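Local coordinates for protein metazoan TIR-STING fusion (Crassostrea gigas, PDB 6WT6) that joins a TIR domain to a STING ligand-binding domain in one chain and probably serves in innate immune signalling, at residues A[30-35]-A[56-61]; A[45-50]-A[62-67]; A[214-219]-A[276-281]; A[237-242]-A[259-264]. All coordinates share one frame; numbering follows the deposited sequence.

Contact 1: A[30-35]-A[56-61]; sequences VYHAFI and RGFTCC
Backbone hydrogen bonds join strand 31-36 to strand 60-62 in parallel. Cys61 N donates a hydrogen bond to Ala33 O at 3.0 Å, and Ile35 N reaches Cys61 O at 3.3 Å. Ahead of them, where the chain turns a corner, His32 N bonds to Thr59 O at 2.7 Å. The His32 side chain adds a fourth bond: Thr59 N points at His32 ND1 over 3.2 Å, almost straight (173°) but 32° out of the ring plane. Among the aromatic contacts, Phe58 turns its edge to the face of that imidazole, with the planes at 87°. Cys61 lays CB over the centre of the Tyr31 ring, 3.6 Å from its centroid. Cys61 SG, anti to the backbone N, passes on to the edge of the Phe34 ring, 3.7 Å from Phe34 CD1. Ala33 and Cys60 pair on the face of the sheet opposite Phe34 and Cys61. With ND1 accepting and NE2 bonded to the carbonyl of Pro23, the imidazole is probably neutral with its proton on NE2.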
loop_
_atom_site.group_PDB
_atom_site.type_symbol
_atom_site.label_atom_id
_atom_site.label_comp_id
_atom_site.label_asym_id
_atom_site.label_seq_id
_atom_site.Cartn_x
_atom_site.Cartn_y
_atom_site.Cartn_z
ATOM N N VAL A 30 6.260 23.492 -11.313
ATOM C CA VAL A 30 6.700 24.881 -11.402
ATOM C C VAL A 30 8.219 24.909 -11.523
ATOM O O VAL A 30 8.817 25.968 -11.741
ATOM C CB VAL A 30 6.224 25.712 -10.195
ATOM C CG1 VAL A 30 4.704 25.691 -10.088
ATOM C CG2 VAL A 30 6.856 25.205 -8.916
ATOM N N TYR A 31 8.851 23.747 -11.377
ATOM C CA TYR A 31 10.284 23.595 -11.584
ATOM C C TYR A 31 10.540 22.451 -12.553
ATOM O O TYR A 31 9.815 21.453 -12.561
ATOM C CB TYR A 31 11.042 23.310 -10.277
ATOM C CG TYR A 31 10.727 24.243 -9.133
ATOM C CD1 TYR A 31 11.153 25.562 -9.151
ATOM C CD2 TYR A 31 10.028 23.792 -8.021
ATOM C CE1 TYR A 31 10.875 26.417 -8.099
ATOM C CE2 TYR A 31 9.746 24.637 -6.964
ATOM C CZ TYR A 31 10.171 25.949 -7.009
ATOM O OH TYR A 31 9.888 26.791 -5.956
ATOM N N HIS A 32 11.591 22.601 -13.365
ATOM C CA HIS A 32 12.036 21.491 -14.201
ATOM C C HIS A 32 12.727 20.417 -13.371
ATOM O O HIS A 32 12.569 19.221 -13.641
ATOM C CB HIS A 32 12.974 21.992 -15.302
ATOM C CG HIS A 32 12.290 22.795 -16.364
ATOM N ND1 HIS A 32 12.115 24.159 -16.270
ATOM C CD2 HIS A 32 11.737 22.425 -17.543
ATOM C CE1 HIS A 32 11.483 24.595 -17.344
ATOM N NE2 HIS A 32 11.242 23.563 -18.133
ATOM N N ALA A 33 13.499 20.816 -12.364
ATOM C CA ALA A 33 14.264 19.852 -11.590
ATOM C C ALA A 33 14.415 20.323 -10.152
ATOM O O ALA A 33 14.662 21.504 -9.897
ATOM C CB ALA A 33 15.646 19.612 -12.208
ATOM N N PHE A 34 14.253 19.391 -9.219
ATOM C CA PHE A 34 14.616 19.599 -7.827
ATOM C C PHE A 34 15.963 18.936 -7.583
ATOM O O PHE A 34 16.138 17.750 -7.878
ATOM C CB PHE A 34 13.567 19.024 -6.875
ATOM C CG PHE A 34 13.980 19.051 -5.425
ATOM C CD1 PHE A 34 13.976 20.239 -4.712
ATOM C CD2 PHE A 34 14.363 17.889 -4.775
ATOM C CE1 PHE A 34 14.352 20.269 -3.377
ATOM C CE2 PHE A 34 14.740 17.912 -3.439
ATOM C CZ PHE A 34 14.733 19.105 -2.742
ATOM N N ILE A 35 16.908 19.706 -7.061
ATOM C CA ILE A 35 18.242 19.208 -6.755
ATOM C C ILE A 35 18.253 18.774 -5.293
ATOM O O ILE A 35 18.240 19.609 -4.386
ATOM C CB ILE A 35 19.313 20.265 -7.047
ATOM C CG1 ILE A 35 19.357 20.555 -8.547
ATOM C CG2 ILE A 35 20.674 19.811 -6.548
ATOM C CD1 ILE A 35 20.364 21.599 -8.942
ATOM N N ARG A 56 21.191 27.259 -18.838
ATOM C CA ARG A 56 20.665 26.716 -20.088
ATOM C C ARG A 56 19.198 27.065 -20.302
ATOM O O ARG A 56 18.697 26.927 -21.423
ATOM C CB ARG A 56 20.845 25.198 -20.119
ATOM C CG ARG A 56 22.297 24.749 -20.056
ATOM C CD ARG A 56 23.018 24.998 -21.370
ATOM N NE ARG A 56 22.639 24.029 -22.395
ATOM C CZ ARG A 56 23.323 22.921 -22.661
ATOM N NH1 ARG A 56 22.908 22.091 -23.610
ATOM N NH2 ARG A 56 24.426 22.643 -21.978
ATOM N N GLY A 57 18.499 27.513 -19.264
ATOM C CA GLY A 57 17.117 27.928 -19.373
ATOM C C GLY A 57 16.175 27.232 -18.417
ATOM O O GLY A 57 15.075 27.743 -18.170
ATOM N N PHE A 58 16.565 26.087 -17.861
ATOM C CA PHE A 58 15.685 25.367 -16.953
ATOM C C PHE A 58 15.549 26.105 -15.624
ATOM O O PHE A 58 16.470 26.786 -15.166
ATOM C CB PHE A 58 16.208 23.949 -16.715
ATOM C CG PHE A 58 16.305 23.118 -17.962
ATOM C CD1 PHE A 58 15.234 22.346 -18.381
ATOM C CD2 PHE A 58 17.466 23.113 -18.719
ATOM C CE1 PHE A 58 15.318 21.582 -19.532
ATOM C CE2 PHE A 58 17.556 22.353 -19.872
ATOM C CZ PHE A 58 16.482 21.585 -20.278
ATOM N N THR A 59 14.377 25.964 -15.009
ATOM C CA THR A 59 14.091 26.531 -13.696
ATOM C C THR A 59 14.174 25.422 -12.653
ATOM O O THR A 59 13.472 24.411 -12.762
ATOM C CB THR A 59 12.713 27.194 -13.670
ATOM O OG1 THR A 59 12.742 28.387 -14.462
ATOM C CG2 THR A 59 12.310 27.544 -12.246
ATOM N N CYS A 60 15.021 25.611 -11.648
ATOM C CA CYS A 60 15.276 24.584 -10.651
ATOM C C CYS A 60 14.891 25.068 -9.259
ATOM O O CYS A 60 14.726 26.265 -9.010
ATOM C CB CYS A 60 16.748 24.157 -10.657
ATOM S SG CYS A 60 17.257 23.233 -12.115
ATOM N N CYS A 61 14.749 24.104 -8.353
ATOM C CA CYS A 61 14.495 24.353 -6.939
ATOM C C CYS A 61 15.727 23.924 -6.155
ATOM O O CYS A 61 16.133 22.759 -6.218
ATOM C CB CYS A 61 13.255 23.598 -6.458
ATOM S SG CYS A 61 12.915 23.741 -4.683
#

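Contact 2: A[45-50]-A[62-67]; sequences HARTIL and FAERDF
The Phe62 ring is the centre of this meeting between helix 43-56 and the short helix 63-66. Leu50 sets CD2 over one face of it, 3.5 Å from CG of Phe62, while Ala46 CB comes in near the ring plane to meet the edge at Phe62 CE1, 3.4 Å off. Arg47 crosses the far end of the ring with its CG, 3.7 Å from Phe62 CE2. It then bends at chi2 and chi3 to bring its guanidinium over to Glu64, where NH1 of Arg47 forms a short salt bridge of 2.5 Å with OE1 of Glu64.

The next shell explains how these groups are held. Phe62 has CG anti to the backbone N (chi1 -164°), which sends the ring toward the helix, and the ring of Tyr37 stacks on it. Phe62 N is tied to Asp66 OD2 by a straight bond of 2.5 Å to the anti lone pair. Asp66 also pairs with Arg65, whose NE lies 3.1 Å from OD1 of Asp66. The Arg65 guanidinium in turn lies with one face toward Leu50 CD2, and it has a second carboxylate partner in Glu54. Helix 43-56, the crossover helix of the beta-alpha-beta unit 31-36, 43-56, 60-62 in the TIR domain's parallel sheet, thus packs on the end of strand 60-62 and on the short helix that follows it.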
loop_
_atom_site.group_PDB
_atom_site.type_symbol
_atom_site.label_atom_id
_atom_site.label_comp_id
_atom_site.label_asym_id
_atom_site.label_seq_id
_atom_site.Cartn_x
_atom_site.Cartn_y
_atom_site.Cartn_z
ATOM N N HIS A 45 28.977 21.100 -4.732
ATOM C CA HIS A 45 28.693 20.373 -5.966
ATOM C C HIS A 45 27.281 20.657 -6.463
ATOM O O HIS A 45 27.050 20.771 -7.673
ATOM C CB HIS A 45 28.881 18.870 -5.753
ATOM C CG HIS A 45 30.271 18.481 -5.356
ATOM N ND1 HIS A 45 30.711 18.520 -4.051
ATOM C CD2 HIS A 45 31.318 18.042 -6.094
ATOM C CE1 HIS A 45 31.971 18.126 -4.000
ATOM N NE2 HIS A 45 32.364 17.830 -5.227
ATOM N N ALA A 46 26.322 20.770 -5.543
ATOM C CA ALA A 46 24.942 21.002 -5.949
ATOM C C ALA A 46 24.770 22.392 -6.547
ATOM O O ALA A 46 23.995 22.573 -7.494
ATOM C CB ALA A 46 24.007 20.797 -4.759
ATOM N N ARG A 47 25.488 23.385 -6.014
ATOM C CA ARG A 47 25.467 24.717 -6.613
ATOM C C ARG A 47 26.047 24.694 -8.022
ATOM O O ARG A 47 25.527 25.360 -8.925
ATOM C CB ARG A 47 26.239 25.705 -5.736
ATOM C CG ARG A 47 25.363 26.664 -4.941
ATOM C CD ARG A 47 25.690 28.118 -5.264
ATOM N NE ARG A 47 24.613 28.779 -5.999
ATOM C CZ ARG A 47 23.620 29.451 -5.423
ATOM N NH1 ARG A 47 23.567 29.553 -4.101
ATOM N NH2 ARG A 47 22.680 30.020 -6.166
ATOM N N THR A 48 27.124 23.932 -8.227
ATOM C CA THR A 48 27.728 23.840 -9.552
ATOM C C THR A 48 26.743 23.261 -10.561
ATOM O O THR A 48 26.563 23.811 -11.655
ATOM C CB THR A 48 29.001 22.994 -9.489
ATOM O OG1 THR A 48 29.930 23.593 -8.573
ATOM C CG2 THR A 48 29.647 22.892 -10.866
ATOM N N ILE A 49 26.085 22.154 -10.204
ATOM C CA ILE A 49 25.085 21.566 -11.093
ATOM C C ILE A 49 23.922 22.529 -11.296
ATOM O O ILE A 49 23.416 22.685 -12.413
ATOM C CB ILE A 49 24.610 20.206 -10.546
ATOM C CG1 ILE A 49 25.726 19.165 -10.667
ATOM C CG2 ILE A 49 23.352 19.737 -11.270
ATOM C CD1 ILE A 49 25.348 17.792 -10.147
ATOM N N LEU A 50 23.494 23.202 -10.226
ATOM C CA LEU A 50 22.408 24.173 -10.333
ATOM C C LEU A 50 22.737 25.268 -11.338
ATOM O O LEU A 50 21.938 25.568 -12.233
ATOM C CB LEU A 50 22.117 24.786 -8.965
ATOM C CG LEU A 50 21.146 25.968 -8.992
ATOM C CD1 LEU A 50 19.734 25.478 -9.246
ATOM C CD2 LEU A 50 21.223 26.784 -7.705
ATOM N N PHE A 62 16.318 24.866 -5.420
ATOM C CA PHE A 62 17.564 24.644 -4.695
ATOM C C PHE A 62 17.352 25.014 -3.234
ATOM O O PHE A 62 16.982 26.153 -2.930
ATOM C CB PHE A 62 18.700 25.469 -5.308
ATOM C CG PHE A 62 20.072 25.034 -4.877
ATOM C CD1 PHE A 62 20.613 23.851 -5.347
ATOM C CD2 PHE A 62 20.826 25.817 -4.019
ATOM C CE1 PHE A 62 21.876 23.450 -4.960
ATOM C CE2 PHE A 62 22.093 25.420 -3.629
ATOM C CZ PHE A 62 22.619 24.234 -4.102
ATOM N N ALA A 63 17.601 24.057 -2.334
ATOM C CA ALA A 63 17.251 24.219 -0.925
ATOM C C ALA A 63 17.864 25.481 -0.326
ATOM O O ALA A 63 17.155 26.328 0.228
ATOM C CB ALA A 63 17.687 22.982 -0.136
ATOM N N GLU A 64 19.190 25.621 -0.440
ATOM C CA GLU A 64 19.888 26.771 0.133
ATOM C C GLU A 64 19.275 28.089 -0.321
ATOM O O GLU A 64 19.087 29.010 0.484
ATOM C CB GLU A 64 21.368 26.725 -0.250
ATOM C CG GLU A 64 22.144 27.992 0.069
ATOM C CD GLU A 64 23.439 28.097 -0.722
ATOM O OE1 GLU A 64 23.374 28.326 -1.951
ATOM O OE2 GLU A 64 24.522 27.948 -0.116
ATOM N N ARG A 65 18.955 28.199 -1.611
ATOM C CA ARG A 65 18.459 29.460 -2.151
ATOM C C ARG A 65 16.967 29.638 -1.901
ATOM O O ARG A 65 16.527 30.717 -1.489
ATOM C CB ARG A 65 18.748 29.528 -3.650
ATOM C CG ARG A 65 17.908 30.543 -4.397
ATOM C CD ARG A 65 18.122 30.434 -5.895
ATOM N NE ARG A 65 17.512 29.224 -6.435
ATOM C CZ ARG A 65 17.713 28.774 -7.668
ATOM N NH1 ARG A 65 18.516 29.436 -8.488
ATOM N NH2 ARG A 65 17.116 27.664 -8.078
ATOM N N ASP A 66 16.182 28.586 -2.133
ATOM C CA ASP A 66 14.729 28.675 -2.174
ATOM C C ASP A 66 14.050 28.360 -0.843
ATOM O O ASP A 66 12.961 28.884 -0.585
ATOM C CB ASP A 66 14.181 27.738 -3.264
ATOM C CG ASP A 66 14.749 28.050 -4.651
ATOM O OD1 ASP A 66 14.720 29.227 -5.064
ATOM O OD2 ASP A 66 15.227 27.116 -5.328
ATOM N N PHE A 67 14.643 27.527 0.012
ATOM C CA PHE A 67 14.029 27.190 1.295
ATOM C C PHE A 67 14.429 28.228 2.338
ATOM O O PHE A 67 15.622 28.428 2.599
ATOM C CB PHE A 67 14.422 25.784 1.753
ATOM C CG PHE A 67 13.857 24.683 0.896
ATOM C CD1 PHE A 67 12.883 24.954 -0.052
ATOM C CD2 PHE A 67 14.297 23.376 1.042
ATOM C CE1 PHE A 67 12.363 23.949 -0.846
ATOM C CE2 PHE A 67 13.778 22.363 0.250
ATOM C CZ PHE A 67 12.809 22.652 -0.694
#

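Contact 3: A[214-219]-A[276-281]; sequences EKLFLF and AGEYIG
The tight part of this contact extends from Phe217 and Gly277 to Phe219 and Ile280, where strands 212-221 and 272-279 lie parallel and four backbone bonds pass between them. Phe217 N meets Ala276 O at 2.9 Å. Glu278 N returns to Phe217 O at 3.2 Å. Phe219 N donates to Glu278 O at 2.9 Å, and Ile280 N then closes on Phe219 O at 3.1 Å. Gly277 presents only its backbone here, so the Phe219 ring can set its edge against it, CE2 lying 4.0 Å from Gly277 CA. On the other face of the sheet, Leu218 CB packs on Ile280 CG1 at 3.6 Å, and Leu218 CD2 runs alongside the aliphatic part of Glu278. These two strands belong to the mixed sheet of the STING ligand-binding domain: strand 327-332 continues it beyond 212-221, helix 176-204 packs on the Leu218 side and helix 341-356 on the Phe219 side.

Toward residue 215 the pairing loosens. A water fills in for a direct bond, donating to Lys215 O at 2.9 Å and accepting from Ala276 N at 3.2 Å. The outer side chains are also less enclosed: Tyr279 is partly exposed, and so is Glu278, whose OE2 bonds to the hydroxyl of Tyr187.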
loop_
_atom_site.group_PDB
_atom_site.type_symbol
_atom_site.label_atom_id
_atom_site.label_comp_id
_atom_site.label_asym_id
_atom_site.label_seq_id
_atom_site.Cartn_x
_atom_site.Cartn_y
_atom_site.Cartn_z
ATOM N N GLU A 214 -17.245 -20.464 14.482
ATOM C CA GLU A 214 -16.847 -19.321 15.293
ATOM C C GLU A 214 -16.272 -18.179 14.466
ATOM O O GLU A 214 -16.265 -17.038 14.939
ATOM C CB GLU A 214 -15.798 -19.732 16.328
ATOM C CG GLU A 214 -16.210 -20.838 17.273
ATOM C CD GLU A 214 -15.086 -21.203 18.224
ATOM O OE1 GLU A 214 -13.958 -20.706 18.021
ATOM O OE2 GLU A 214 -15.324 -21.980 19.170
ATOM N N LYS A 215 -15.787 -18.456 13.259
ATOM C CA LYS A 215 -14.976 -17.490 12.538
ATOM C C LYS A 215 -15.837 -16.486 11.775
ATOM O O LYS A 215 -17.016 -16.713 11.491
ATOM C CB LYS A 215 -14.031 -18.197 11.565
ATOM C CG LYS A 215 -13.007 -19.118 12.221
ATOM C CD LYS A 215 -12.027 -19.654 11.186
ATOM C CE LYS A 215 -11.004 -20.592 11.807
ATOM N NZ LYS A 215 -11.637 -21.800 12.416
ATOM N N LEU A 216 -15.217 -15.354 11.452
ATOM C CA LEU A 216 -15.798 -14.358 10.565
ATOM C C LEU A 216 -15.345 -14.665 9.143
ATOM O O LEU A 216 -14.142 -14.669 8.857
ATOM C CB LEU A 216 -15.363 -12.952 10.978
ATOM C CG LEU A 216 -15.808 -11.808 10.065
ATOM C CD1 LEU A 216 -17.327 -11.701 10.045
ATOM C CD2 LEU A 216 -15.171 -10.494 10.494
ATOM N N PHE A 217 -16.298 -14.936 8.258
ATOM C CA PHE A 217 -15.986 -15.280 6.877
ATOM C C PHE A 217 -15.883 -14.002 6.052
ATOM O O PHE A 217 -16.834 -13.215 5.994
ATOM C CB PHE A 217 -17.035 -16.235 6.309
ATOM C CG PHE A 217 -16.936 -17.625 6.866
ATOM C CD1 PHE A 217 -16.332 -18.637 6.136
ATOM C CD2 PHE A 217 -17.414 -17.915 8.133
ATOM C CE1 PHE A 217 -16.224 -19.912 6.651
ATOM C CE2 PHE A 217 -17.309 -19.191 8.657
ATOM C CZ PHE A 217 -16.715 -20.192 7.912
ATOM N N LEU A 218 -14.724 -13.792 5.438
ATOM C CA LEU A 218 -14.427 -12.591 4.669
ATOM C C LEU A 218 -14.417 -12.959 3.193
ATOM O O LEU A 218 -13.634 -13.815 2.766
ATOM C CB LEU A 218 -13.085 -11.995 5.088
ATOM C CG LEU A 218 -12.933 -11.601 6.557
ATOM C CD1 LEU A 218 -11.474 -11.336 6.867
ATOM C CD2 LEU A 218 -13.794 -10.379 6.878
ATOM N N PHE A 219 -15.283 -12.315 2.418
ATOM C CA PHE A 219 -15.535 -12.722 1.043
ATOM C C PHE A 219 -14.679 -11.909 0.084
ATOM O O PHE A 219 -14.630 -10.677 0.168
ATOM C CB PHE A 219 -17.022 -12.596 0.710
ATOM C CG PHE A 219 -17.868 -13.614 1.415
ATOM C CD1 PHE A 219 -18.092 -14.859 0.849
ATOM C CD2 PHE A 219 -18.401 -13.347 2.666
ATOM C CE1 PHE A 219 -18.854 -15.807 1.508
ATOM C CE2 PHE A 219 -19.165 -14.292 3.326
ATOM C CZ PHE A 219 -19.390 -15.523 2.748
ATOM N N ALA A 276 -21.297 -15.442 10.416
ATOM C CA ALA A 276 -21.003 -14.024 10.291
ATOM C C ALA A 276 -20.148 -13.821 9.051
ATOM O O ALA A 276 -19.136 -14.504 8.869
ATOM C CB ALA A 276 -20.281 -13.503 11.530
ATOM N N GLY A 277 -20.554 -12.904 8.190
ATOM C CA GLY A 277 -19.871 -12.736 6.921
ATOM C C GLY A 277 -19.980 -11.323 6.394
ATOM O O GLY A 277 -20.950 -10.604 6.664
ATOM N N GLU A 278 -18.973 -10.930 5.622
ATOM C CA GLU A 278 -18.962 -9.635 4.963
ATOM C C GLU A 278 -17.898 -9.660 3.877
ATOM O O GLU A 278 -17.029 -10.536 3.852
ATOM C CB GLU A 278 -18.700 -8.503 5.960
ATOM C CG GLU A 278 -17.341 -8.594 6.642
ATOM C CD GLU A 278 -17.232 -7.683 7.852
ATOM O OE1 GLU A 278 -18.245 -7.524 8.562
ATOM O OE2 GLU A 278 -16.138 -7.123 8.086
ATOM N N TYR A 279 -17.986 -8.694 2.970
ATOM C CA TYR A 279 -16.939 -8.509 1.981
ATOM C C TYR A 279 -15.712 -7.873 2.624
ATOM O O TYR A 279 -15.810 -7.139 3.610
ATOM C CB TYR A 279 -17.429 -7.623 0.831
ATOM C CG TYR A 279 -18.409 -8.278 -0.124
ATOM C CD1 TYR A 279 -17.964 -9.113 -1.140
ATOM C CD2 TYR A 279 -19.772 -8.036 -0.026
ATOM C CE1 TYR A 279 -18.848 -9.703 -2.017
ATOM C CE2 TYR A 279 -20.667 -8.624 -0.899
ATOM C CZ TYR A 279 -20.200 -9.454 -1.895
ATOM O OH TYR A 279 -21.085 -10.037 -2.770
ATOM N N ILE A 280 -14.543 -8.174 2.061
ATOM C CA ILE A 280 -13.329 -7.406 2.330
ATOM C C ILE A 280 -13.455 -6.120 1.517
ATOM O O ILE A 280 -13.178 -6.104 0.315
ATOM C CB ILE A 280 -12.062 -8.184 1.967
ATOM C CG1 ILE A 280 -12.045 -9.538 2.674
ATOM C CG2 ILE A 280 -10.824 -7.374 2.323
ATOM C CD1 ILE A 280 -10.791 -10.345 2.416
ATOM N N GLY A 281 -13.887 -5.036 2.169
ATOM C CA GLY A 281 -14.278 -3.842 1.437
ATOM C C GLY A 281 -13.141 -3.169 0.693
ATOM O O GLY A 281 -13.371 -2.495 -0.316
HETATM O O HOH W 1 -19.639 -17.993 11.363
#

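Contact 4: A[237-242]-A[259-264]; sequences IKHRGH and KNTIYS
Four backbone hydrogen bonds hold strands 238-243 and 260-266 antiparallel. Lys238 and Ser264 form a hydrogen-bonded pair, with Lys238 N to Ser264 O at 3.2 Å and Ser264 N to Lys238 O at 2.9 Å. Farther along, Arg240 N donates to Ile262 O at 2.8 Å, but Ile262 N turns to Gly241 O, 3.0 Å away and 46° out of the carbonyl plane. Two residues thus face one, a beta bulge, with Gly241 at positive phi (109°), where a CB would jam against Arg240 O. This is the edge of the mixed sheet in the STING ligand-binding domain: 238-243 is one of its two outermost strands within this chain, while 260-266 bonds on to 272-279.

Aromatic contact lies on the face that carries His239 and Tyr263. Tyr263 turns its edge to the imidazole, CE1 standing over the middle of the ring, 3.4 Å from His239 CE1, with the planes at 59°; the Tyr263 hydroxyl hydrogen-bonds to Ser229. Methyl groups flank the pair: Thr261 CG2 touches His239 CD2 at 3.4 Å, and Ile237 CG2 rests on Tyr263 CB at 3.9 Å.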
loop_
_atom_site.group_PDB
_atom_site.type_symbol
_atom_site.label_atom_id
_atom_site.label_comp_id
_atom_site.label_asym_id
_atom_site.label_seq_id
_atom_site.Cartn_x
_atom_site.Cartn_y
_atom_site.Cartn_z
ATOM N N ILE A 237 -29.803 -16.776 0.658
ATOM C CA ILE A 237 -28.990 -16.296 1.771
ATOM C C ILE A 237 -29.818 -15.267 2.530
ATOM O O ILE A 237 -30.204 -14.235 1.966
ATOM C CB ILE A 237 -27.668 -15.688 1.279
ATOM C CG1 ILE A 237 -26.929 -16.674 0.368
ATOM C CG2 ILE A 237 -26.799 -15.273 2.457
ATOM C CD1 ILE A 237 -25.745 -16.062 -0.364
ATOM N N LYS A 238 -30.101 -15.540 3.805
ATOM C CA LYS A 238 -31.076 -14.776 4.573
ATOM C C LYS A 238 -30.405 -13.997 5.695
ATOM O O LYS A 238 -29.616 -14.556 6.463
ATOM C CB LYS A 238 -32.150 -15.697 5.158
ATOM C CG LYS A 238 -32.945 -16.477 4.126
ATOM C CD LYS A 238 -34.104 -17.207 4.786
ATOM C CE LYS A 238 -34.862 -18.086 3.799
ATOM N NZ LYS A 238 -36.080 -18.685 4.422
ATOM N N HIS A 239 -30.739 -12.711 5.796
ATOM C CA HIS A 239 -30.324 -11.910 6.939
ATOM C C HIS A 239 -30.918 -12.478 8.222
ATOM O O HIS A 239 -32.117 -12.763 8.288
ATOM C CB HIS A 239 -30.768 -10.458 6.751
ATOM C CG HIS A 239 -29.713 -9.563 6.180
ATOM N ND1 HIS A 239 -29.554 -9.366 4.824
ATOM C CD2 HIS A 239 -28.770 -8.802 6.784
ATOM C CE1 HIS A 239 -28.554 -8.526 4.619
ATOM N NE2 HIS A 239 -28.059 -8.171 5.792
ATOM N N ARG A 240 -30.076 -12.639 9.250
ATOM C CA ARG A 240 -30.505 -13.227 10.515
ATOM C C ARG A 240 -30.141 -12.358 11.712
ATOM O O ARG A 240 -30.099 -12.856 12.842
ATOM C CB ARG A 240 -29.908 -14.624 10.700
ATOM C CG ARG A 240 -30.359 -15.649 9.677
ATOM C CD ARG A 240 -31.864 -15.888 9.719
ATOM N NE ARG A 240 -32.247 -17.018 8.873
ATOM C CZ ARG A 240 -33.499 -17.422 8.673
ATOM N NH1 ARG A 240 -34.509 -16.791 9.252
ATOM N NH2 ARG A 240 -33.740 -18.462 7.888
ATOM N N GLY A 241 -29.870 -11.076 11.500
ATOM C CA GLY A 241 -29.469 -10.225 12.598
ATOM C C GLY A 241 -28.011 -9.830 12.517
ATOM O O GLY A 241 -27.433 -9.773 11.426
ATOM N N HIS A 242 -27.400 -9.567 13.671
ATOM C CA HIS A 242 -26.034 -9.064 13.689
ATOM C C HIS A 242 -25.390 -9.346 15.038
ATOM O O HIS A 242 -26.047 -9.766 15.994
ATOM C CB HIS A 242 -26.005 -7.567 13.368
ATOM C CG HIS A 242 -27.051 -6.778 14.090
ATOM N ND1 HIS A 242 -27.033 -6.593 15.456
ATOM C CD2 HIS A 242 -28.148 -6.127 13.637
ATOM C CE1 HIS A 242 -28.072 -5.859 15.813
ATOM N NE2 HIS A 242 -28.765 -5.563 14.728
ATOM N N LYS A 259 -20.909 -3.448 14.118
ATOM C CA LYS A 259 -21.891 -4.522 14.011
ATOM C C LYS A 259 -21.618 -5.416 12.804
ATOM O O LYS A 259 -21.621 -4.952 11.661
ATOM C CB LYS A 259 -23.306 -3.947 13.927
ATOM C CG LYS A 259 -23.741 -3.144 15.145
ATOM C CD LYS A 259 -25.088 -2.470 14.899
ATOM C CE LYS A 259 -24.983 -1.336 13.883
ATOM N NZ LYS A 259 -24.322 -0.126 14.456
ATOM N N ASN A 260 -21.380 -6.699 13.062
ATOM C CA ASN A 260 -21.156 -7.690 12.018
ATOM C C ASN A 260 -22.429 -8.489 11.783
ATOM O O ASN A 260 -23.118 -8.866 12.733
ATOM C CB ASN A 260 -20.013 -8.634 12.396
ATOM C CG ASN A 260 -18.684 -7.929 12.472
ATOM O OD1 ASN A 260 -17.926 -7.905 11.504
ATOM N ND2 ASN A 260 -18.394 -7.339 13.624
ATOM N N THR A 261 -22.722 -8.766 10.517
ATOM C CA THR A 261 -24.013 -9.321 10.134
ATOM C C THR A 261 -23.999 -10.848 10.134
ATOM O O THR A 261 -23.001 -11.479 9.772
ATOM C CB THR A 261 -24.410 -8.799 8.754
ATOM O OG1 THR A 261 -24.339 -7.369 8.759
ATOM C CG2 THR A 261 -25.828 -9.211 8.413
ATOM N N ILE A 262 -25.124 -11.436 10.541
ATOM C CA ILE A 262 -25.308 -12.882 10.563
ATOM C C ILE A 262 -26.236 -13.274 9.423
ATOM O O ILE A 262 -27.295 -12.662 9.231
ATOM C CB ILE A 262 -25.872 -13.362 11.909
ATOM C CG1 ILE A 262 -25.022 -12.820 13.062
ATOM C CG2 ILE A 262 -25.914 -14.881 11.946
ATOM C CD1 ILE A 262 -23.582 -13.265 13.006
ATOM N N TYR A 263 -25.841 -14.289 8.669
ATOM C CA TYR A 263 -26.654 -14.818 7.590
ATOM C C TYR A 263 -26.923 -16.296 7.827
ATOM O O TYR A 263 -26.265 -16.949 8.644
ATOM C CB TYR A 263 -25.981 -14.628 6.225
ATOM C CG TYR A 263 -25.716 -13.188 5.854
ATOM C CD1 TYR A 263 -26.665 -12.441 5.173
ATOM C CD2 TYR A 263 -24.509 -12.578 6.178
ATOM C CE1 TYR A 263 -26.428 -11.128 4.827
ATOM C CE2 TYR A 263 -24.262 -11.262 5.833
ATOM C CZ TYR A 263 -25.226 -10.544 5.155
ATOM O OH TYR A 263 -24.995 -9.235 4.807
ATOM N N SER A 264 -27.908 -16.811 7.099
ATOM C CA SER A 264 -28.234 -18.227 7.090
ATOM C C SER A 264 -28.127 -18.763 5.670
ATOM O O SER A 264 -28.316 -18.032 4.692
ATOM C CB SER A 264 -29.645 -18.477 7.630
ATOM O OG SER A 264 -29.844 -19.847 7.928
#

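From the N terminus, contact 1 is opened by strand 31-36 and closes across helix 43-56 when the chain returns at 60-61. Contact 2 opens inside that loop, at 45-50, and closes at 62-67, so the two cross; they touch where Leu50 packs on Ile35 and Cys60, tying helix to sheet in the TIR domain. About 51 Å from contact 1, centre to centre, contact 3 opens at 214-219 in the STING domain and closes only at 276-281. Contact 4, from 237-242 to 259-264, is nested within it. These two share one sheet, in which strand 260-266 borders 272-279 and Gly277 N probably hydrogen-bonds to Thr261 O. Contacts 1 and 2 do not touch contacts 3 and 4.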